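PDB 3LNL: GTP cyclohydrolase 1 type 2 homolog from Staphylococcus aureus subsp. aureus, which is of unknown function but holds a dinuclear zinc centre and assembles into a toroidal NIF3-family hexamer capped by PII-like domains. Local coordinates for residues M11-H16 / N349-N354; H69-K74 / G85-K90; S263-P268 / E333-E338. The protein carries 2 engineered substitutions. All coordinates share one frame; numbering follows the deposited sequence.

Contact 1: residues M11-H16 / N349-N354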
loop_
_atom_site.group_PDB
_atom_site.type_symbol
_atom_site.label_atom_id
_atom_site.label_comp_id
_atom_site.label_asym_id
_atom_site.label_seq_id
_atom_site.Cartn_x
_atom_site.Cartn_y
_atom_site.Cartn_z
ATOM N N MET B 11 36.122 6.671 -8.812
ATOM C CA MET B 11 34.931 5.947 -8.378
ATOM C C MET B 11 35.234 4.508 -7.977
ATOM O O MET B 11 34.701 3.994 -6.963
ATOM C CB MET B 11 33.863 5.975 -9.464
ATOM C CG MET B 11 33.224 7.378 -9.599
ATOM S SD MET B 11 32.294 7.859 -8.126
ATOM C CE MET B 11 31.118 6.583 -7.950
ATOM N N THR B 12 36.058 3.827 -8.773
ATOM C CA THR B 12 36.471 2.454 -8.449
ATOM C C THR B 12 37.202 2.396 -7.104
ATOM O O THR B 12 36.969 1.501 -6.298
ATOM C CB THR B 12 37.378 1.868 -9.563
ATOM O OG1 THR B 12 36.684 1.935 -10.817
ATOM C CG2 THR B 12 37.759 0.443 -9.249
ATOM N N LEU B 13 38.077 3.355 -6.847
ATOM C CA LEU B 13 38.813 3.378 -5.591
ATOM C C LEU B 13 37.881 3.639 -4.418
ATOM O O LEU B 13 37.929 2.934 -3.417
ATOM C CB LEU B 13 39.917 4.436 -5.663
ATOM C CG LEU B 13 40.864 4.574 -4.454
ATOM C CD1 LEU B 13 41.506 3.212 -4.159
ATOM C CD2 LEU B 13 41.936 5.619 -4.786
ATOM N N LEU B 14 36.992 4.626 -4.570
ATOM C CA LEU B 14 36.019 4.970 -3.533
ATOM C C LEU B 14 35.137 3.787 -3.192
ATOM O O LEU B 14 34.910 3.467 -2.011
ATOM C CB LEU B 14 35.137 6.123 -3.969
ATOM C CG LEU B 14 35.891 7.443 -4.143
ATOM C CD1 LEU B 14 34.948 8.612 -4.543
ATOM C CD2 LEU B 14 36.705 7.791 -2.871
ATOM N N ASP B 15 34.665 3.132 -4.243
ATOM C CA ASP B 15 33.814 1.996 -4.092
ATOM C C ASP B 15 34.509 0.772 -3.434
ATOM O O ASP B 15 33.888 -0.004 -2.684
ATOM C CB ASP B 15 33.257 1.604 -5.462
ATOM C CG ASP B 15 32.275 0.496 -5.355
ATOM O OD1 ASP B 15 31.289 0.592 -4.632
ATOM O OD2 ASP B 15 32.493 -0.509 -6.000
ATOM N N HIS B 16 35.801 0.624 -3.697
ATOM C CA HIS B 16 36.576 -0.437 -3.073
ATOM C C HIS B 16 36.557 -0.267 -1.545
ATOM O O HIS B 16 36.286 -1.206 -0.823
ATOM C CB HIS B 16 38.004 -0.447 -3.627
ATOM C CG HIS B 16 38.884 -1.470 -2.995
ATOM N ND1 HIS B 16 38.796 -2.806 -3.297
ATOM C CD2 HIS B 16 39.823 -1.361 -2.026
ATOM C CE1 HIS B 16 39.656 -3.480 -2.553
ATOM N NE2 HIS B 16 40.279 -2.628 -1.760
ATOM N N ASN B 349 47.943 7.340 -1.375
ATOM C CA ASN B 349 49.323 6.982 -1.087
ATOM C C ASN B 349 49.557 5.527 -1.500
ATOM O O ASN B 349 50.422 5.243 -2.294
ATOM C CB ASN B 349 49.664 7.160 0.387
ATOM C CG ASN B 349 51.096 6.720 0.688
ATOM O OD1 ASN B 349 52.026 7.336 0.188
ATOM N ND2 ASN B 349 51.275 5.666 1.490
ATOM N N ILE B 350 48.717 4.635 -1.013
ATOM C CA ILE B 350 48.775 3.238 -1.410
ATOM C C ILE B 350 48.839 3.077 -2.921
ATOM O O ILE B 350 49.600 2.292 -3.404
ATOM C CB ILE B 350 47.577 2.416 -0.884
ATOM C CG1 ILE B 350 47.491 2.489 0.618
ATOM C CG2 ILE B 350 47.683 0.946 -1.359
ATOM C CD1 ILE B 350 48.606 1.903 1.377
ATOM N N GLU B 351 48.062 3.820 -3.677
ATOM C CA GLU B 351 48.013 3.591 -5.114
ATOM C C GLU B 351 49.057 4.402 -5.848
ATOM O O GLU B 351 49.066 4.413 -7.064
ATOM C CB GLU B 351 46.641 4.012 -5.659
ATOM C CG GLU B 351 45.472 3.337 -5.001
ATOM C CD GLU B 351 45.290 1.922 -5.449
ATOM O OE1 GLU B 351 45.074 1.724 -6.658
ATOM O OE2 GLU B 351 45.346 1.015 -4.588
ATOM N N LYS B 352 49.866 5.144 -5.102
ATOM C CA LYS B 352 50.809 6.120 -5.645
ATOM C C LYS B 352 50.159 7.170 -6.557
ATOM O O LYS B 352 50.594 7.378 -7.689
ATOM C CB LYS B 352 51.976 5.387 -6.344
ATOM C CG LYS B 352 52.602 4.294 -5.463
ATOM C CD LYS B 352 53.045 4.859 -4.097
ATOM C CE LYS B 352 53.383 3.772 -3.036
ATOM N NZ LYS B 352 54.868 3.568 -2.953
ATOM N N ILE B 353 49.143 7.860 -6.043
ATOM C CA ILE B 353 48.418 8.888 -6.791
ATOM C C ILE B 353 48.743 10.219 -6.135
ATOM O O ILE B 353 48.677 10.323 -4.893
ATOM C CB ILE B 353 46.890 8.588 -6.735
ATOM C CG1 ILE B 353 46.568 7.417 -7.640
ATOM C CG2 ILE B 353 46.084 9.790 -7.143
ATOM C CD1 ILE B 353 45.216 6.881 -7.456
ATOM N N ASN B 354 49.095 11.225 -6.935
ATOM C CA ASN B 354 49.652 12.480 -6.396
ATOM C C ASN B 354 48.666 13.631 -6.249
ATOM O O ASN B 354 49.035 14.743 -5.776
ATOM C CB ASN B 354 50.875 12.936 -7.195
ATOM C CG ASN B 354 52.134 12.152 -6.816
ATOM O OD1 ASN B 354 52.253 11.661 -5.676
ATOM N ND2 ASN B 354 53.078 12.056 -7.761
#
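Leu13 meets Glu351 and Ile353 with no hydrogen bond between the two segments; the shortest polar bonds, both 2.9 Å, lie within them, Lys352 N to Asn349 O and Asp15 N to Met11 O. The first belongs to a Schellman motif ending helix 336-350. Its evidence is the positive phi of Lys352 (55°) together with two bonds back into the last turn; the reversal brings Ile353 round beside Glu351, and both CB atoms point to helix 7-17. From that helix Leu13 reaches across: CG stands anti to the backbone N (chi1 -177°), which carries both methyls outward from the helix. One branch, CD1, lies 4.1 Å from CG of Glu351, so the closest approach is made by the glutamate's aliphatic CG, and the two side chains run antiparallel, side by side. The bend at chi2 (-76°) folds the carboxylate back alongside the leucine methyl, but its OE2 stays 6.9 Å from NE2 of His16, too far for a salt bridge. The other branch, CD2, comes only loosely toward CD1 of Ile353, at 4.4 Å. Phe348 of helix 336-350 touches both Leu13 and Ile353, extending this apolar patch at the surface of the NIF3 fold. Within the turn the two partners of Leu13 also pack on each other, CD1 of Ile353 lying 3.7 Å from CB of Glu351.

Contact 2: residues H69-K74 / G85-K90; sequences HPLIFK and GLIIRK. With ZN (zinc ion), chain F.
The zinc-site loop that follows strand 64-67 packs on helix 83-93 through Leu71 and Ile72, which meet Ile87 and Ile88. Only carbon atoms touch. Leu71 makes its closest approaches through CD2, which meets two successive helix residues: it is 3.7 Å from CG2 of Ile87 and 3.9 Å from CG1 of Ile88. Holding CG anti to the backbone N (chi1 -179°) extends the leucine toward the helix and brings CD2 there. Ile72 arrives at about a right angle to Ile88, its CG1 lying 4.0 Å from CD1 of that residue. In the fold this is packing inside a beta-alpha-beta crossover, since helix 83-93 lies along the chain between the adjacent parallel strands 64-67 and 97-100; Leu71 also touches Leu98 of the second strand. Ile72 and Ile88 further pack on Val76 and Leu79, respectively, of a neighbouring subunit. Two residues before Leu71, His69 binds one zinc ion through NE2 at 2.2 Å, with His330 and Glu333 its other protein ligands. Water 3, also on this zinc, lies at the imidazole edge, in plane. A hydrogen bond from ND1 to Asp48 OD1 and the zinc bond together restrain the ring's rotation.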
loop_
_atom_site.group_PDB
_atom_site.type_symbol
_atom_site.label_atom_id
_atom_site.label_comp_id
_atom_site.label_asym_id
_atom_site.label_seq_id
_atom_site.Cartn_x
_atom_site.Cartn_y
_atom_site.Cartn_z
ATOM N N HIS B 69 26.364 14.637 2.001
ATOM C CA HIS B 69 24.967 14.764 1.665
ATOM C C HIS B 69 24.825 14.896 0.142
ATOM O O HIS B 69 25.571 15.656 -0.484
ATOM C CB HIS B 69 24.338 15.943 2.354
ATOM C CG HIS B 69 24.209 15.776 3.841
ATOM N ND1 HIS B 69 24.229 16.849 4.708
ATOM C CD2 HIS B 69 24.077 14.675 4.606
ATOM C CE1 HIS B 69 24.096 16.407 5.947
ATOM N NE2 HIS B 69 23.918 15.100 5.911
ATOM N N PRO B 70 23.859 14.204 -0.440
ATOM C CA PRO B 70 23.681 14.252 -1.890
ATOM C C PRO B 70 22.971 15.552 -2.277
ATOM O O PRO B 70 21.883 15.861 -1.805
ATOM C CB PRO B 70 22.826 12.997 -2.180
ATOM C CG PRO B 70 22.134 12.716 -0.938
ATOM C CD PRO B 70 22.981 13.209 0.181
ATOM N N LEU B 71 23.581 16.329 -3.160
ATOM C CA LEU B 71 23.016 17.598 -3.556
ATOM C C LEU B 71 21.703 17.354 -4.306
ATOM O O LEU B 71 20.788 18.188 -4.252
ATOM C CB LEU B 71 23.998 18.330 -4.450
ATOM C CG LEU B 71 23.640 19.711 -4.990
ATOM C CD1 LEU B 71 23.399 20.719 -3.814
ATOM C CD2 LEU B 71 24.703 20.209 -5.962
ATOM N N ILE B 72 21.657 16.257 -5.047
ATOM C CA ILE B 72 20.413 15.814 -5.700
ATOM C C ILE B 72 19.961 14.616 -4.918
ATOM O O ILE B 72 20.692 13.635 -4.813
ATOM C CB ILE B 72 20.599 15.441 -7.171
ATOM C CG1 ILE B 72 21.078 16.654 -7.969
ATOM C CG2 ILE B 72 19.225 14.868 -7.794
ATOM C CD1 ILE B 72 21.568 16.287 -9.408
ATOM N N PHE B 73 18.804 14.719 -4.294
ATOM C CA PHE B 73 18.298 13.615 -3.496
ATOM C C PHE B 73 17.044 13.091 -4.128
ATOM O O PHE B 73 17.080 12.058 -4.780
ATOM C CB PHE B 73 18.128 14.004 -2.035
ATOM C CG PHE B 73 17.656 12.893 -1.183
ATOM C CD1 PHE B 73 18.360 11.687 -1.125
ATOM C CD2 PHE B 73 16.496 13.030 -0.425
ATOM C CE1 PHE B 73 17.922 10.639 -0.349
ATOM C CE2 PHE B 73 16.021 11.950 0.378
ATOM C CZ PHE B 73 16.728 10.763 0.405
ATOM N N LYS B 74 15.943 13.801 -4.020
ATOM C CA LYS B 74 14.811 13.409 -4.826
ATOM C C LYS B 74 15.032 14.090 -6.189
ATOM O O LYS B 74 15.605 15.177 -6.298
ATOM C CB LYS B 74 13.494 13.752 -4.123
ATOM C CG LYS B 74 13.422 13.061 -2.753
ATOM C CD LYS B 74 12.056 12.452 -2.412
ATOM C CE LYS B 74 12.148 11.380 -1.292
ATOM N NZ LYS B 74 12.500 11.935 0.078
ATOM N N GLY B 85 19.191 24.810 -8.062
ATOM C CA GLY B 85 19.499 24.953 -9.465
ATOM C C GLY B 85 20.743 25.758 -9.778
ATOM O O GLY B 85 21.543 25.384 -10.651
ATOM N N LEU B 86 20.951 26.822 -9.025
ATOM C CA LEU B 86 22.108 27.687 -9.210
ATOM C C LEU B 86 23.403 26.931 -8.906
ATOM O O LEU B 86 24.374 27.076 -9.612
ATOM C CB LEU B 86 21.959 28.910 -8.294
ATOM C CG LEU B 86 22.827 30.120 -8.576
ATOM C CD1 LEU B 86 22.407 30.770 -9.882
ATOM C CD2 LEU B 86 22.722 31.136 -7.409
ATOM N N ILE B 87 23.385 26.052 -7.922
ATOM C CA ILE B 87 24.559 25.302 -7.522
ATOM C C ILE B 87 24.866 24.221 -8.605
ATOM O O ILE B 87 26.012 24.069 -9.076
ATOM C CB ILE B 87 24.367 24.594 -6.151
ATOM C CG1 ILE B 87 24.124 25.612 -5.018
ATOM C CG2 ILE B 87 25.576 23.761 -5.788
ATOM C CD1 ILE B 87 23.690 24.973 -3.729
ATOM N N ILE B 88 23.822 23.532 -9.060
ATOM C CA ILE B 88 24.001 22.431 -9.985
ATOM C C ILE B 88 24.511 22.998 -11.316
ATOM O O ILE B 88 25.421 22.437 -11.951
ATOM C CB ILE B 88 22.671 21.669 -10.161
ATOM C CG1 ILE B 88 22.269 20.940 -8.871
ATOM C CG2 ILE B 88 22.754 20.699 -11.365
ATOM C CD1 ILE B 88 20.727 20.503 -8.869
ATOM N N ARG B 89 23.888 24.095 -11.766
ATOM C CA ARG B 89 24.314 24.791 -12.990
ATOM C C ARG B 89 25.768 25.289 -12.899
ATOM O O ARG B 89 26.511 25.198 -13.857
ATOM C CB ARG B 89 23.382 25.967 -13.342
ATOM C CG ARG B 89 21.922 25.535 -13.662
ATOM C CD ARG B 89 20.937 26.684 -13.651
ATOM N NE ARG B 89 21.350 27.717 -14.591
ATOM C CZ ARG B 89 21.160 27.688 -15.905
ATOM N NH1 ARG B 89 20.434 26.724 -16.518
ATOM N NH2 ARG B 89 21.626 28.670 -16.625
ATOM N N LYS B 90 26.165 25.796 -11.744
ATOM C CA LYS B 90 27.521 26.267 -11.597
ATOM C C LYS B 90 28.526 25.113 -11.708
ATOM O O LYS B 90 29.560 25.283 -12.342
ATOM C CB LYS B 90 27.692 27.076 -10.299
ATOM C CG LYS B 90 29.100 27.776 -10.202
ATOM C CD LYS B 90 29.012 29.156 -9.595
ATOM C CE LYS B 90 30.251 30.014 -9.787
ATOM N NZ LYS B 90 30.091 31.155 -8.827
HETATM ZN ZN ZN F . 23.201 13.668 7.459
HETATM O O HOH W 1 21.345 13.658 6.199
HETATM O O HOH W 2 21.984 12.274 8.696
HETATM O O HOH W 3 23.696 11.755 6.577
#

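Contact 3: residues S263-P268 / E333-E338. With ZN (zinc ion), chain F; ZN (zinc ion), chain G.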
loop_
_atom_site.group_PDB
_atom_site.type_symbol
_atom_site.label_atom_id
_atom_site.label_comp_id
_atom_site.label_asym_id
_atom_site.label_seq_id
_atom_site.Cartn_x
_atom_site.Cartn_y
_atom_site.Cartn_z
ATOM N N SER B 263 32.899 20.730 23.564
ATOM C CA SER B 263 34.205 21.310 23.386
ATOM C C SER B 263 35.028 20.634 22.272
ATOM O O SER B 263 35.577 21.297 21.375
ATOM C CB SER B 263 34.932 21.288 24.757
ATOM O OG SER B 263 36.228 21.726 24.616
ATOM N N LYS B 264 35.053 19.316 22.263
ATOM C CA LYS B 264 35.876 18.583 21.302
ATOM C C LYS B 264 35.407 18.786 19.859
ATOM O O LYS B 264 36.228 18.855 18.953
ATOM C CB LYS B 264 35.890 17.085 21.611
ATOM C CG LYS B 264 36.807 16.751 22.768
ATOM C CD LYS B 264 36.833 15.283 23.170
ATOM C CE LYS B 264 37.883 15.111 24.310
ATOM N NZ LYS B 264 37.527 13.931 25.128
ATOM N N LEU B 265 34.094 18.858 19.652
ATOM C CA LEU B 265 33.551 19.088 18.331
ATOM C C LEU B 265 33.257 20.573 18.000
ATOM O O LEU B 265 32.688 20.849 16.933
ATOM C CB LEU B 265 32.261 18.259 18.135
ATOM C CG LEU B 265 32.461 16.746 17.951
ATOM C CD1 LEU B 265 31.208 15.955 18.338
ATOM C CD2 LEU B 265 32.792 16.460 16.518
ATOM N N ASN B 266 33.588 21.476 18.917
ATOM C CA ASN B 266 33.374 22.922 18.789
ATOM C C ASN B 266 31.919 23.269 18.433
ATOM O O ASN B 266 31.627 24.002 17.478
ATOM C CB ASN B 266 34.324 23.463 17.714
ATOM C CG ASN B 266 34.497 24.949 17.796
ATOM O OD1 ASN B 266 34.450 25.537 18.870
ATOM N ND2 ASN B 266 34.723 25.580 16.640
ATOM N N ILE B 267 31.005 22.738 19.224
ATOM C CA ILE B 267 29.616 22.906 18.965
ATOM C C ILE B 267 29.149 24.120 19.733
ATOM O O ILE B 267 29.483 24.250 20.945
ATOM C CB ILE B 267 28.823 21.638 19.400
ATOM C CG1 ILE B 267 29.515 20.369 18.909
ATOM C CG2 ILE B 267 27.363 21.702 18.868
ATOM C CD1 ILE B 267 28.798 19.063 19.463
ATOM N N PRO B 268 28.366 25.012 19.086
ATOM C CA PRO B 268 27.919 26.225 19.780
ATOM C C PRO B 268 26.946 25.971 20.920
ATOM O O PRO B 268 26.960 26.676 21.912
ATOM C CB PRO B 268 27.235 27.057 18.660
ATOM C CG PRO B 268 27.905 26.603 17.406
ATOM C CD PRO B 268 28.134 25.106 17.626
ATOM N N GLU B 333 28.064 16.027 11.765
ATOM C CA GLU B 333 28.624 15.229 10.663
ATOM C C GLU B 333 29.753 15.922 9.881
ATOM O O GLU B 333 30.453 15.270 9.104
ATOM C CB GLU B 333 27.523 14.799 9.710
ATOM C CG GLU B 333 26.553 13.827 10.297
ATOM C CD GLU B 333 25.719 13.207 9.249
ATOM O OE1 GLU B 333 26.011 12.043 8.898
ATOM O OE2 GLU B 333 24.836 13.903 8.711
ATOM N N TYR B 334 29.971 17.225 10.112
ATOM C CA TYR B 334 31.056 17.946 9.402
ATOM C C TYR B 334 32.421 17.359 9.650
ATOM O O TYR B 334 33.342 17.631 8.890
ATOM C CB TYR B 334 31.105 19.454 9.771
ATOM C CG TYR B 334 31.800 19.680 11.091
ATOM C CD1 TYR B 334 33.159 19.855 11.126
ATOM C CD2 TYR B 334 31.098 19.666 12.316
ATOM C CE1 TYR B 334 33.854 20.018 12.325
ATOM C CE2 TYR B 334 31.787 19.880 13.551
ATOM C CZ TYR B 334 33.161 20.046 13.536
ATOM O OH TYR B 334 33.890 20.198 14.688
ATOM N N VAL B 335 32.566 16.529 10.690
ATOM C CA VAL B 335 33.830 15.851 10.941
ATOM C C VAL B 335 34.243 14.997 9.765
ATOM O O VAL B 335 35.400 14.630 9.667
ATOM C CB VAL B 335 33.820 14.941 12.261
ATOM C CG1 VAL B 335 33.559 15.813 13.504
ATOM C CG2 VAL B 335 32.786 13.807 12.153
ATOM N N MET B 336 33.330 14.615 8.877
ATOM C CA MET B 336 33.759 13.736 7.775
ATOM C C MET B 336 34.593 14.464 6.708
ATOM O O MET B 336 35.159 13.824 5.834
ATOM C CB MET B 336 32.619 12.922 7.147
ATOM C CG MET B 336 31.438 13.643 6.568
ATOM S SD MET B 336 31.734 14.889 5.281
ATOM C CE MET B 336 32.362 13.811 3.954
ATOM N N LYS B 337 34.673 15.793 6.743
ATOM C CA LYS B 337 35.448 16.481 5.721
ATOM C C LYS B 337 36.925 16.160 5.942
ATOM O O LYS B 337 37.604 15.651 5.064
ATOM C CB LYS B 337 35.202 18.007 5.769
ATOM C CG LYS B 337 33.745 18.425 5.482
ATOM C CD LYS B 337 33.543 19.906 5.384
ATOM C CE LYS B 337 33.920 20.607 6.737
ATOM N NZ LYS B 337 33.578 22.025 6.588
ATOM N N GLU B 338 37.436 16.468 7.128
ATOM C CA GLU B 338 38.793 16.100 7.486
ATOM C C GLU B 338 38.963 14.592 7.554
ATOM O O GLU B 338 39.985 14.072 7.132
ATOM C CB GLU B 338 39.231 16.700 8.834
ATOM C CG GLU B 338 39.345 18.247 8.838
ATOM C CD GLU B 338 40.514 18.814 8.031
ATOM O OE1 GLU B 338 40.569 20.062 7.930
ATOM O OE2 GLU B 338 41.355 18.054 7.500
HETATM ZN ZN ZN F . 23.201 13.668 7.459
HETATM ZN ZN ZN G . 25.217 10.779 7.621
HETATM O O HOH W 1 21.345 13.658 6.199
HETATM O O HOH W 2 21.984 12.274 8.696
HETATM O O HOH W 3 23.696 11.755 6.577
HETATM O O HOH W 4 23.474 10.529 8.928
#
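Tyr334 supplies the polar link: its OH donates to the backbone O of Leu265 at 2.6 Å. The angle at the carbonyl is 118°, but the hydroxyl stands 51° out of the carbonyl plane, so the bond misses the lone-pair directions; seen from the tyrosine, the oxygen sits at the ring edge and in plane. The accepting carbonyl belongs to the Schellman turn that ends helix 254-264, where Asn266 N bonds to Ser263 O at 3.2 Å. Apolar packing follows beside it. Leu265 and Val335 cross at about a right angle, although their modelled closest approach is doubtful, and CG1 of Val335 lies 4.2 Å above the Tyr334 ring plane, displaced toward the rim. Metal bonds lie on another side, because Glu333 leaves the backbone away from residues 263-268. Its carboxylate bridges the dinuclear centre, OE1 binding one zinc at 2.0 Å and OE2 the other at 2.1 Å; water 3 binds both ions as well. Helix 112-119 flanks the contact, with Val119 on Leu265 and Leu116 on Val335, and Lys337 and Glu338, in helix 336-350, touch Ala359 of strand 357-359.

Overall arrangement
From the N terminus, helix 7-17 opens the longest loop, which contact 1 closes after 332 intervening residues at the end of helix 336-350. Contacts 2 and 3 both fall within that span, in series and without crossing. Contact 2 closes a short loop of 10 residues in the N-terminal NIF3 part; the PII-like domain then intervenes before contact 3 closes a 64-residue loop in the C-terminal part. Contacts 1 and 3 both use helix 336-350, yet their nearest atoms are about 10 Å apart. Contacts 2 and 3 meet at one zinc ion, bound by His69 and Glu333, although their centres are 24 Å apart, so the metal joins the N- and C-terminal NIF3 parts.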